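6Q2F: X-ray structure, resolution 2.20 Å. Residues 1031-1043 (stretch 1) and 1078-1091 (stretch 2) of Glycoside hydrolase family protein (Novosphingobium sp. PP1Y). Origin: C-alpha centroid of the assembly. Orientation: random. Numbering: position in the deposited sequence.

Stretch 1, residues 1031-1043: YSRNFRVTGKYGE
Stretch 2 1078-1091: DIGKAVRKGQNTLE

Residues 1031-1037 and 1086-1091 form neighbouring antiparallel strands, their axes 4.4 Å apart at closest approach and their N-to-C directions 143° apart. Both are extended, with phi between -77° and -177° and psi between 126° and 162°, except at Gly1086 (94°/-142°). There a CB would jam against the preceding carbonyl oxygen, so the backbone itself calls for glycine. The register pairs Ser1032 with Glu1091, Arg1033 with Leu1090, Asn1034 with Thr1089, Phe1035 with Asn1088, Arg1036 with Gln1087 and Val1037 with Gly1086.

Three of these pairs carry reciprocal backbone hydrogen bonds. Arg1033 N donates to Leu1090 O (3.1 Å) and Leu1090 N to Arg1033 O (2.8 Å); Phe1035 N to Asn1088 O (2.9 Å) and Asn1088 N to Phe1035 O (2.7 Å); Val1037 N to Gly1086 O and Gly1086 N to Val1037 O, both 2.9 Å. In the alternating pairs the CA atoms lie 4.4-4.7 Å apart, and CA-H...O contacts supplement the ladder: Glu1091 CA to Tyr1031 O and Arg1036 CA to Gly1086 O, each 3.2 Å, and Asn1034 CA to Asn1088 O, 3.1 Å.

Apolar packing gathers on the face bearing Phe1035, Val1037, Asn1088 and Leu1090. The Phe1035 CA-to-CB bond points to this face of the sheet, and the end of the buried side chain (chi1 p, 69°; chi2 -81°) comes nearer stretch 2; Asn1088 CB sits over one ring face, 3.8 Å from the centroid. Phe1035 CE1 meets Leu1090 CB at 3.7 Å, while Phe1035 CZ lies 4.1 Å from both Ile1079 CD1 and Val1083 CG1. Leu1090 is t, p. Val1083 (m) points toward stretch 1, its CB 4.0 Å from CG2 of Val1037 (t) and its CG2 3.9 Å from CD2 of Tyr1041.

Asn1088 (m, chi2 -113°) suits its buried position because its amide braces the turn before the strand: its OD1 accepts from Arg1084 N (2.6 Å) and its ND2 donates to Arg1084 O (2.9 Å). ND2 also makes a weak hydrogen bond to Phe1035 O (3.5 Å).

The other face carries polar side chains, largely exposed. Asn1034 OD1 approaches Thr1089 CG2 (3.4 Å), and Arg1036 CB lies 3.8 Å from Gln1087 OE1.

Beyond the strands, Lys1085 CD reaches Gly1039 O at 3.4 Å. Residues 1080-1082 adopt helical angles, and Ala1082 N donates to Ile1079 O (2.8 Å). Tyr1041 (m, chi2 -79°) brings its CB to 3.2 Å from Gly1080 O; a CB on Gly1080 would stand only 3.3 Å from Tyr1041 CB, so glycine permits this close approach. Together the stretches bury 922 Å².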

# COMPACT_ATOMS: atom_id res chain seq x y z
N TYR A 1031 -38.26 13.40 13.16
CA TYR A 1031 -39.15 14.47 12.75
C TYR A 1031 -40.48 13.90 12.29
O TYR A 1031 -40.53 12.88 11.59
CB TYR A 1031 -38.53 15.29 11.62
CG TYR A 1031 -37.35 16.16 11.99
CD1 TYR A 1031 -36.09 15.59 12.26
CD2 TYR A 1031 -37.46 17.54 12.01
CE1 TYR A 1031 -35.00 16.39 12.58
CE2 TYR A 1031 -36.37 18.34 12.32
CZ TYR A 1031 -35.14 17.76 12.60
OH TYR A 1031 -34.05 18.55 12.90
N SER A 1032 -41.56 14.58 12.65
CA SER A 1032 -42.92 14.07 12.57
C SER A 1032 -43.82 15.16 12.03
O SER A 1032 -43.68 16.33 12.42
CB SER A 1032 -43.43 13.63 13.95
OG SER A 1032 -44.76 13.17 13.90
N ARG A 1033 -44.76 14.77 11.18
CA ARG A 1033 -45.63 15.71 10.47
C ARG A 1033 -46.62 14.91 9.64
O ARG A 1033 -46.37 13.74 9.32
CB ARG A 1033 -44.78 16.62 9.56
CG ARG A 1033 -45.45 17.85 9.03
CD ARG A 1033 -44.61 18.39 7.87
NE ARG A 1033 -45.03 19.71 7.41
CZ ARG A 1033 -46.16 19.93 6.75
NH1 ARG A 1033 -47.00 18.94 6.51
NH2 ARG A 1033 -46.47 21.16 6.35
N ASN A 1034 -47.73 15.55 9.29
CA ASN A 1034 -48.66 15.07 8.28
C ASN A 1034 -48.56 15.93 7.03
O ASN A 1034 -48.04 17.05 7.06
CB ASN A 1034 -50.11 15.10 8.78
CG ASN A 1034 -50.36 14.11 9.88
OD1 ASN A 1034 -49.92 12.96 9.80
ND2 ASN A 1034 -51.01 14.54 10.94
N PHE A 1035 -49.06 15.39 5.91
CA PHE A 1035 -49.07 16.13 4.66
C PHE A 1035 -50.12 15.52 3.73
O PHE A 1035 -50.41 14.33 3.80
CB PHE A 1035 -47.68 16.15 4.01
CG PHE A 1035 -47.21 14.82 3.47
CD1 PHE A 1035 -46.67 13.87 4.31
CD2 PHE A 1035 -47.26 14.56 2.11
CE1 PHE A 1035 -46.20 12.66 3.81
CE2 PHE A 1035 -46.79 13.34 1.60
CZ PHE A 1035 -46.27 12.39 2.45
N ARG A 1036 -50.69 16.37 2.88
CA ARG A 1036 -51.78 15.98 2.00
C ARG A 1036 -51.26 15.65 0.60
O ARG A 1036 -50.35 16.31 0.09
CB ARG A 1036 -52.86 17.08 1.91
CG ARG A 1036 -53.79 16.95 0.68
CD ARG A 1036 -55.24 17.49 0.88
NE ARG A 1036 -55.53 18.72 0.15
CZ ARG A 1036 -56.43 18.85 -0.83
NH1 ARG A 1036 -57.17 17.83 -1.24
NH2 ARG A 1036 -56.60 20.02 -1.39
N VAL A 1037 -51.85 14.62 0.00
CA VAL A 1037 -51.53 14.18 -1.35
C VAL A 1037 -52.83 14.16 -2.14
O VAL A 1037 -53.83 13.60 -1.68
CB VAL A 1037 -50.86 12.79 -1.33
CG1 VAL A 1037 -50.72 12.23 -2.74
CG2 VAL A 1037 -49.52 12.85 -0.63
N THR A 1038 -52.82 14.80 -3.31
CA THR A 1038 -54.00 14.79 -4.17
C THR A 1038 -53.66 14.24 -5.54
O THR A 1038 -53.86 14.91 -6.55
CB THR A 1038 -54.57 16.20 -4.35
OG1 THR A 1038 -53.73 16.90 -5.28
CG2 THR A 1038 -54.57 16.96 -3.04
N GLY A 1039 -53.13 13.02 -5.59
CA GLY A 1039 -52.78 12.42 -6.86
C GLY A 1039 -52.73 10.92 -6.70
O GLY A 1039 -52.73 10.39 -5.59
N LYS A 1040 -52.71 10.24 -7.84
CA LYS A 1040 -52.42 8.81 -7.90
C LYS A 1040 -51.01 8.66 -8.44
O LYS A 1040 -50.62 9.36 -9.38
CB LYS A 1040 -53.45 8.06 -8.77
CG LYS A 1040 -53.16 8.04 -10.28
CD LYS A 1040 -54.43 8.10 -11.15
CE LYS A 1040 -55.24 6.80 -11.10
NZ LYS A 1040 -54.46 5.62 -11.61
N TYR A 1041 -50.23 7.79 -7.82
CA TYR A 1041 -48.82 7.68 -8.14
C TYR A 1041 -48.44 6.21 -8.31
O TYR A 1041 -49.18 5.31 -7.92
CB TYR A 1041 -47.96 8.35 -7.07
CG TYR A 1041 -48.22 9.84 -6.99
CD1 TYR A 1041 -47.66 10.71 -7.91
CD2 TYR A 1041 -49.04 10.36 -6.00
CE1 TYR A 1041 -47.89 12.05 -7.84
CE2 TYR A 1041 -49.28 11.72 -5.93
CZ TYR A 1041 -48.70 12.56 -6.85
OH TYR A 1041 -48.93 13.91 -6.80
N GLY A 1042 -47.26 6.00 -8.88
CA GLY A 1042 -46.79 4.68 -9.25
C GLY A 1042 -47.06 4.37 -10.71
O GLY A 1042 -46.14 4.14 -11.50
N GLU A 1043 -48.34 4.39 -11.08
CA GLU A 1043 -48.77 4.01 -12.42
C GLU A 1043 -48.38 5.02 -13.48
O GLU A 1043 -49.25 5.60 -14.14
CB GLU A 1043 -50.29 3.81 -12.43
CG GLU A 1043 -50.74 2.40 -12.08
CD GLU A 1043 -51.20 1.60 -13.30
OE1 GLU A 1043 -51.14 2.14 -14.43
OE2 GLU A 1043 -51.63 0.44 -13.13
N ASP A 1078 -38.14 8.23 -3.49
CA ASP A 1078 -39.36 7.98 -4.25
C ASP A 1078 -40.45 7.49 -3.31
O ASP A 1078 -40.39 6.37 -2.80
CB ASP A 1078 -39.07 6.95 -5.34
CG ASP A 1078 -40.27 6.73 -6.28
OD1 ASP A 1078 -41.42 6.99 -5.87
OD2 ASP A 1078 -40.04 6.30 -7.43
N ILE A 1079 -41.47 8.32 -3.08
CA ILE A 1079 -42.55 7.95 -2.16
C ILE A 1079 -43.85 7.63 -2.88
O ILE A 1079 -44.83 7.26 -2.22
CB ILE A 1079 -42.77 9.05 -1.10
CG1 ILE A 1079 -43.31 10.33 -1.73
CG2 ILE A 1079 -41.46 9.34 -0.40
CD1 ILE A 1079 -43.83 11.32 -0.67
N GLY A 1080 -43.88 7.70 -4.21
CA GLY A 1080 -45.12 7.54 -4.96
C GLY A 1080 -45.93 6.31 -4.58
O GLY A 1080 -47.16 6.34 -4.65
N LYS A 1081 -45.27 5.23 -4.18
CA LYS A 1081 -45.94 3.97 -3.86
C LYS A 1081 -46.45 3.92 -2.44
O LYS A 1081 -47.38 3.16 -2.15
CB LYS A 1081 -44.98 2.79 -4.10
CG LYS A 1081 -44.77 2.49 -5.59
CD LYS A 1081 -43.72 1.40 -5.82
CE LYS A 1081 -43.49 1.17 -7.31
NZ LYS A 1081 -42.53 0.06 -7.57
N ALA A 1082 -45.87 4.70 -1.54
CA ALA A 1082 -46.25 4.64 -0.14
C ALA A 1082 -47.33 5.65 0.24
O ALA A 1082 -47.92 5.50 1.31
CB ALA A 1082 -45.02 4.86 0.74
N VAL A 1083 -47.59 6.66 -0.58
CA VAL A 1083 -48.57 7.69 -0.21
C VAL A 1083 -49.99 7.18 -0.47
O VAL A 1083 -50.23 6.25 -1.24
CB VAL A 1083 -48.33 9.02 -0.94
CG1 VAL A 1083 -47.01 9.65 -0.55
CG2 VAL A 1083 -48.44 8.83 -2.46
N ARG A 1084 -50.94 7.86 0.16
CA ARG A 1084 -52.35 7.61 -0.03
C ARG A 1084 -53.04 8.93 -0.35
O ARG A 1084 -52.51 10.01 -0.06
CB ARG A 1084 -52.98 7.00 1.22
CG ARG A 1084 -52.89 7.93 2.39
CD ARG A 1084 -53.09 7.22 3.73
NE ARG A 1084 -54.25 6.33 3.71
CZ ARG A 1084 -54.75 5.73 4.79
NH1 ARG A 1084 -54.22 5.92 5.99
NH2 ARG A 1084 -55.80 4.94 4.66
N LYS A 1085 -54.23 8.84 -0.88
CA LYS A 1085 -55.02 10.01 -1.17
C LYS A 1085 -55.39 10.70 0.14
O LYS A 1085 -55.84 10.08 1.04
CB LYS A 1085 -56.28 9.54 -1.86
CG LYS A 1085 -56.76 10.43 -2.96
CD LYS A 1085 -55.83 10.40 -4.14
CE LYS A 1085 -56.32 11.35 -5.20
NZ LYS A 1085 -57.71 11.05 -5.59
N GLY A 1086 -55.22 11.99 0.23
CA GLY A 1086 -55.56 12.70 1.45
C GLY A 1086 -54.41 12.88 2.42
O GLY A 1086 -53.27 13.12 2.00
N GLN A 1087 -54.68 12.77 3.71
CA GLN A 1087 -53.64 12.99 4.71
C GLN A 1087 -52.72 11.79 4.81
O GLN A 1087 -53.17 10.64 4.84
CB GLN A 1087 -54.26 13.28 6.07
CG GLN A 1087 -53.41 14.19 6.96
CD GLN A 1087 -53.57 15.67 6.61
OE1 GLN A 1087 -53.83 16.03 5.47
NE2 GLN A 1087 -53.44 16.53 7.62
N ASN A 1088 -51.42 12.07 4.87
CA ASN A 1088 -50.36 11.07 5.00
C ASN A 1088 -49.50 11.41 6.20
O ASN A 1088 -49.25 12.58 6.48
CB ASN A 1088 -49.47 11.04 3.75
CG ASN A 1088 -50.21 10.61 2.49
OD1 ASN A 1088 -49.95 9.54 1.94
ND2 ASN A 1088 -51.15 11.44 2.04
N THR A 1089 -49.03 10.38 6.91
CA THR A 1089 -48.10 10.60 8.01
C THR A 1089 -46.69 10.52 7.46
O THR A 1089 -46.41 9.76 6.53
CB THR A 1089 -48.32 9.59 9.14
OG1 THR A 1089 -47.96 8.29 8.71
CG2 THR A 1089 -49.82 9.58 9.56
N LEU A 1090 -45.81 11.33 8.04
CA LEU A 1090 -44.42 11.43 7.62
C LEU A 1090 -43.56 11.39 8.87
O LEU A 1090 -43.79 12.16 9.81
CB LEU A 1090 -44.17 12.74 6.85
CG LEU A 1090 -42.74 13.03 6.37
CD1 LEU A 1090 -42.24 11.95 5.41
CD2 LEU A 1090 -42.72 14.39 5.66
N GLU A 1091 -42.59 10.48 8.90
CA GLU A 1091 -41.62 10.39 9.99
C GLU A 1091 -40.25 10.26 9.37
O GLU A 1091 -40.04 9.44 8.48
CB GLU A 1091 -41.87 9.19 10.91
CG GLU A 1091 -43.32 8.91 11.25
CD GLU A 1091 -43.44 7.75 12.21
OE1 GLU A 1091 -42.64 7.69 13.18
OE2 GLU A 1091 -44.31 6.88 11.98